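Local structure of cpftsy (Physcomitrella patens, 4AK9) at residues 92-97 and 313-317; 264-270 and 290-296. The protein is the chloroplast FtsY, an SRP-type GTPase that probably serves as the signal recognition particle receptor in delivering proteins to the thylakoid membrane. All coordinates share one frame; numbering follows the deposited sequence.

Contact 1 of 2, residues 92-97 and 313-317; sequences LKKNIF and VDALF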
# COMPACT_ATOMS: atom_id res chain seq x y z
N LEU A 92 -1.44 20.81 -7.33
CA LEU A 92 -1.49 19.38 -7.05
C LEU A 92 -1.97 18.59 -8.28
O LEU A 92 -1.35 17.62 -8.68
CB LEU A 92 -2.39 19.11 -5.84
CG LEU A 92 -2.71 17.64 -5.52
CD1 LEU A 92 -1.44 16.87 -5.11
CD2 LEU A 92 -3.74 17.56 -4.42
N LYS A 93 -3.07 19.03 -8.87
CA LYS A 93 -3.61 18.37 -10.06
C LYS A 93 -2.63 18.43 -11.22
O LYS A 93 -2.43 17.43 -11.90
CB LYS A 93 -4.97 18.96 -10.48
CG LYS A 93 -6.05 18.78 -9.43
CD LYS A 93 -7.38 19.46 -9.83
CE LYS A 93 -7.85 18.96 -11.19
NZ LYS A 93 -9.22 19.47 -11.53
N LYS A 94 -2.03 19.60 -11.46
CA LYS A 94 -1.09 19.73 -12.58
C LYS A 94 0.16 18.89 -12.41
O LYS A 94 0.65 18.34 -13.38
CB LYS A 94 -0.69 21.19 -12.81
CG LYS A 94 -1.85 22.01 -13.30
CD LYS A 94 -1.53 23.50 -13.39
CE LYS A 94 -2.77 24.29 -13.81
NZ LYS A 94 -2.71 25.72 -13.39
N ASN A 95 0.67 18.80 -11.19
CA ASN A 95 1.85 18.01 -10.92
C ASN A 95 1.57 16.53 -11.15
O ASN A 95 2.43 15.82 -11.66
CB ASN A 95 2.36 18.21 -9.50
CG ASN A 95 2.92 19.60 -9.26
OD1 ASN A 95 3.19 20.34 -10.21
ND2 ASN A 95 3.08 19.97 -7.99
N ILE A 96 0.36 16.10 -10.81
CA ILE A 96 0.00 14.70 -11.05
C ILE A 96 -0.11 14.46 -12.54
O ILE A 96 0.38 13.46 -13.06
CB ILE A 96 -1.29 14.29 -10.30
CG1 ILE A 96 -1.02 14.32 -8.80
CG2 ILE A 96 -1.73 12.87 -10.74
CD1 ILE A 96 -2.26 14.28 -7.93
N PHE A 97 -0.74 15.38 -13.26
CA PHE A 97 -0.78 15.27 -14.71
C PHE A 97 0.62 15.20 -15.33
O PHE A 97 0.88 14.40 -16.21
CB PHE A 97 -1.57 16.43 -15.32
CG PHE A 97 -1.61 16.40 -16.82
CD1 PHE A 97 -2.51 15.60 -17.47
CD2 PHE A 97 -0.72 17.16 -17.57
CE1 PHE A 97 -2.53 15.55 -18.86
CE2 PHE A 97 -0.75 17.13 -18.95
CZ PHE A 97 -1.66 16.32 -19.60
N VAL A 313 -7.10 12.44 -13.82
CA VAL A 313 -6.92 13.44 -12.79
C VAL A 313 -8.27 14.08 -12.46
O VAL A 313 -8.62 14.29 -11.28
CB VAL A 313 -5.87 14.52 -13.20
CG1 VAL A 313 -5.83 15.66 -12.16
CG2 VAL A 313 -4.48 13.88 -13.34
N ASP A 314 -9.06 14.35 -13.49
CA ASP A 314 -10.42 14.88 -13.28
C ASP A 314 -11.37 13.93 -12.52
O ASP A 314 -12.29 14.36 -11.83
CB ASP A 314 -11.04 15.29 -14.60
CG ASP A 314 -10.34 16.49 -15.23
OD1 ASP A 314 -9.70 17.28 -14.50
OD2 ASP A 314 -10.44 16.63 -16.47
N ALA A 315 -11.14 12.62 -12.66
CA ALA A 315 -11.91 11.64 -11.92
C ALA A 315 -11.54 11.59 -10.43
O ALA A 315 -12.39 11.36 -9.58
CB ALA A 315 -11.79 10.26 -12.56
N LEU A 316 -10.27 11.80 -10.12
CA LEU A 316 -9.82 11.84 -8.73
C LEU A 316 -10.17 13.16 -8.06
O LEU A 316 -10.50 13.19 -6.88
CB LEU A 316 -8.31 11.71 -8.67
CG LEU A 316 -7.74 10.40 -9.19
CD1 LEU A 316 -6.30 10.26 -8.70
CD2 LEU A 316 -8.58 9.28 -8.71
N PHE A 317 -10.09 14.24 -8.84
CA PHE A 317 -10.25 15.59 -8.31
C PHE A 317 -11.19 16.41 -9.19
O PHE A 317 -10.75 17.30 -9.90
CB PHE A 317 -8.90 16.32 -8.27
CG PHE A 317 -7.88 15.70 -7.37
CD1 PHE A 317 -7.99 15.81 -5.99
CD2 PHE A 317 -6.78 15.02 -7.91
CE1 PHE A 317 -7.03 15.24 -5.16
CE2 PHE A 317 -5.81 14.44 -7.08
CZ PHE A 317 -5.93 14.56 -5.71
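Lys-93 and Val-313 bring the two backbones closest, their CA atoms 6.5 Å apart, where a middle turn of helix 85-101 meets the last turn of helix 309-316. The latter helix ends at Leu-316, and Phe-317, the first residue to leave helical geometry, turns its carbonyl oxygen to Lys-93. The lysine chain, bent at chi3 (55°), runs past Phe-317 in the opposite sense, so that its CD packs on the phenylalanine CB at 3.8 Å while NZ donates to Phe-317 O at 3.1 Å, almost in line with the carbonyl (C=O...N 172°). A long salt bridge of 3.7 Å links the same NZ to Asp-314 OD1, which also accepts from Gln-310. In SRP GTPases the N domain is a helical bundle packed against the G domain, and this contact joins the two: helix 85-101 belongs to the bundle, and helix 309-316 closes the GTPase domain at the C-terminal end of the chain. The rest of the contact is apolar. Ile-96 CD1 reaches Phe-317 CE2 at 3.7 Å and Leu-92 CD2 lies 3.9 Å from Phe-317 CZ, both side chains crossing the aromatic one at about a right angle. Val-313 divides its methyls, CG1 against Lys-93 CB and CG2 against Ile-96 CG2. With an alanine at Lys-93, the Phe-317 carbonyl would probably lose this donor, Asp-314 the charge partner of its long salt bridge, and Phe-317 CB the aliphatic chain packed on it. Leu-30 of helix 24-30 also packs on Phe-317.

Contact 2 of 2, residues 264-270 and 290-296; sequences VTGFILT and IPVKFVG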
# COMPACT_ATOMS: atom_id res chain seq x y z
N VAL A 264 8.01 -5.08 -21.25
CA VAL A 264 6.60 -4.64 -21.09
C VAL A 264 6.43 -3.28 -21.76
O VAL A 264 7.22 -2.36 -21.52
CB VAL A 264 6.24 -4.55 -19.59
CG1 VAL A 264 4.81 -3.97 -19.40
CG2 VAL A 264 6.36 -5.91 -18.93
N THR A 265 5.42 -3.16 -22.62
CA THR A 265 5.21 -1.91 -23.34
C THR A 265 4.07 -1.09 -22.73
O THR A 265 3.91 0.10 -23.04
CB THR A 265 4.91 -2.17 -24.82
OG1 THR A 265 3.71 -2.95 -24.94
CG2 THR A 265 6.07 -2.98 -25.44
N GLY A 266 3.27 -1.70 -21.87
CA GLY A 266 2.15 -0.98 -21.25
C GLY A 266 1.53 -1.79 -20.14
O GLY A 266 1.59 -3.01 -20.14
N PHE A 267 0.92 -1.09 -19.17
CA PHE A 267 0.18 -1.78 -18.11
C PHE A 267 -1.33 -1.70 -18.33
O PHE A 267 -1.84 -0.73 -18.89
CB PHE A 267 0.47 -1.14 -16.75
CG PHE A 267 1.93 -1.03 -16.42
CD1 PHE A 267 2.70 -2.16 -16.26
CD2 PHE A 267 2.52 0.23 -16.23
CE1 PHE A 267 4.05 -2.06 -15.94
CE2 PHE A 267 3.88 0.34 -15.90
CZ PHE A 267 4.64 -0.81 -15.74
N ILE A 268 -2.01 -2.72 -17.85
CA ILE A 268 -3.46 -2.73 -17.67
C ILE A 268 -3.77 -2.98 -16.21
O ILE A 268 -3.42 -4.03 -15.64
CB ILE A 268 -4.12 -3.80 -18.57
CG1 ILE A 268 -3.82 -3.46 -20.03
CG2 ILE A 268 -5.70 -3.87 -18.26
CD1 ILE A 268 -4.22 -4.61 -20.99
N LEU A 269 -4.38 -1.98 -15.57
CA LEU A 269 -4.68 -2.07 -14.13
C LEU A 269 -6.16 -2.35 -13.96
O LEU A 269 -6.98 -1.53 -14.36
CB LEU A 269 -4.32 -0.75 -13.42
CG LEU A 269 -2.85 -0.73 -12.92
CD1 LEU A 269 -1.82 -0.88 -14.05
CD2 LEU A 269 -2.56 0.53 -12.12
N THR A 270 -6.47 -3.52 -13.44
CA THR A 270 -7.86 -3.98 -13.33
C THR A 270 -8.45 -3.74 -11.93
O THR A 270 -7.71 -3.45 -10.97
CB THR A 270 -7.96 -5.50 -13.60
OG1 THR A 270 -7.17 -6.18 -12.62
CG2 THR A 270 -7.46 -5.86 -14.99
N ILE A 290 6.76 3.41 -17.71
CA ILE A 290 6.03 2.67 -18.75
C ILE A 290 4.57 3.07 -18.59
O ILE A 290 4.08 3.18 -17.44
CB ILE A 290 6.16 1.15 -18.49
CG1 ILE A 290 7.61 0.70 -18.77
CG2 ILE A 290 5.17 0.34 -19.35
CD1 ILE A 290 7.88 -0.65 -18.17
N PRO A 291 3.89 3.40 -19.71
CA PRO A 291 2.53 3.95 -19.55
C PRO A 291 1.50 2.91 -19.10
O PRO A 291 1.61 1.70 -19.36
CB PRO A 291 2.20 4.46 -20.97
CG PRO A 291 3.00 3.54 -21.88
CD PRO A 291 4.31 3.37 -21.12
N VAL A 292 0.51 3.39 -18.36
CA VAL A 292 -0.72 2.62 -18.16
C VAL A 292 -1.56 2.85 -19.43
O VAL A 292 -1.76 4.01 -19.83
CB VAL A 292 -1.48 3.11 -16.90
CG1 VAL A 292 -2.92 2.54 -16.90
CG2 VAL A 292 -0.73 2.70 -15.62
N LYS A 293 -2.00 1.77 -20.08
CA LYS A 293 -2.70 1.90 -21.35
C LYS A 293 -4.22 1.70 -21.23
O LYS A 293 -4.99 2.31 -22.00
CB LYS A 293 -2.11 0.93 -22.40
CG LYS A 293 -0.64 1.29 -22.77
CD LYS A 293 -0.20 0.75 -24.15
CE LYS A 293 1.10 1.52 -24.54
NZ LYS A 293 1.56 1.25 -25.93
N PHE A 294 -4.63 0.87 -20.28
CA PHE A 294 -6.06 0.66 -19.95
C PHE A 294 -6.27 0.59 -18.44
O PHE A 294 -5.38 0.12 -17.69
CB PHE A 294 -6.57 -0.65 -20.58
CG PHE A 294 -6.54 -0.63 -22.08
CD1 PHE A 294 -5.40 -1.03 -22.77
CD2 PHE A 294 -7.65 -0.21 -22.79
CE1 PHE A 294 -5.37 -1.01 -24.17
CE2 PHE A 294 -7.63 -0.18 -24.21
CZ PHE A 294 -6.48 -0.58 -24.89
N VAL A 295 -7.45 1.02 -17.98
CA VAL A 295 -7.87 0.75 -16.60
C VAL A 295 -9.22 0.01 -16.60
O VAL A 295 -10.11 0.35 -17.37
CB VAL A 295 -8.01 2.04 -15.80
CG1 VAL A 295 -6.62 2.63 -15.53
CG2 VAL A 295 -8.86 3.07 -16.56
N GLY A 296 -9.32 -1.02 -15.76
CA GLY A 296 -10.55 -1.76 -15.59
C GLY A 296 -11.33 -1.12 -14.47
O GLY A 296 -10.84 -1.05 -13.33
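Phe-267 and Ile-290 set their side chains at about a right angle, with the isoleucine CG2 over one face of the ring, 4.0 Å from its centroid and displaced toward the rim. That methyl is anti to the Ile-290 backbone N, since chi1 is -70°, while CB packs against Phe-267 CE2 at 3.5 Å. Val-292 approaches the same ring differently: its CG2 lies near the ring plane, at the edge, 4.1 Å from Phe-267 CD2, and also touches Leu-269 CD1. Phe-267, Leu-269 and Val-292 thus share one side of the sheet, where Val-281, Val-284, Val-285 and Leu-288 of helix 280-288 cover them. This is a right-handed beta-alpha-beta crossover of the P-loop GTPase core: strands 266-270 and 292-296 are parallel neighbours, their axes 21° apart, joined through that helix. On the other face Ile-268 and Phe-294 lie side by side, pointing the same way, with Ile-268 CG1 4.0 Å from Phe-294 CB, and helix 126-142 packs over both. Between Phe-267 and Ile-268 the pairing slips by one residue, a beta bulge accommodated at Lys-293. The Phe-267 backbone bridges Pro-291 and Lys-293: its N donates to Pro-291 O at 2.9 Å, and its O accepts from Lys-293 N at 2.8 Å, both in the carbonyl plane. Beyond the bulge Leu-269 does likewise between Phe-294 O and Gly-296 N, with both donors tilted from the carbonyl planes. The extended Lys-293 chain passes Gly-266, and its NZ ends in a hydrogen bond to Glu-108 O and a salt bridge to Glu-238.

The centre of contact 2 lies about 2 Å from the centre of the chain and the contact is buried, whereas that of contact 1 lies about 17 Å away and the contact is only partly buried. The two share no helix or strand, and their nearest atoms are about 9 Å apart. Contact 2 is internal to the GTPase domain and binds neighbouring strands by backbone hydrogen bonds interrupted by a bulge, with an apolar layer on each side of the sheet. Contact 1 instead joins the helical bundle to the GTPase domain through side chains, one of which makes its single hydrogen bond across, to a backbone carbonyl. Only the amino group of Lys-93 binds across its contact; that of Lys-293 finds partners elsewhere.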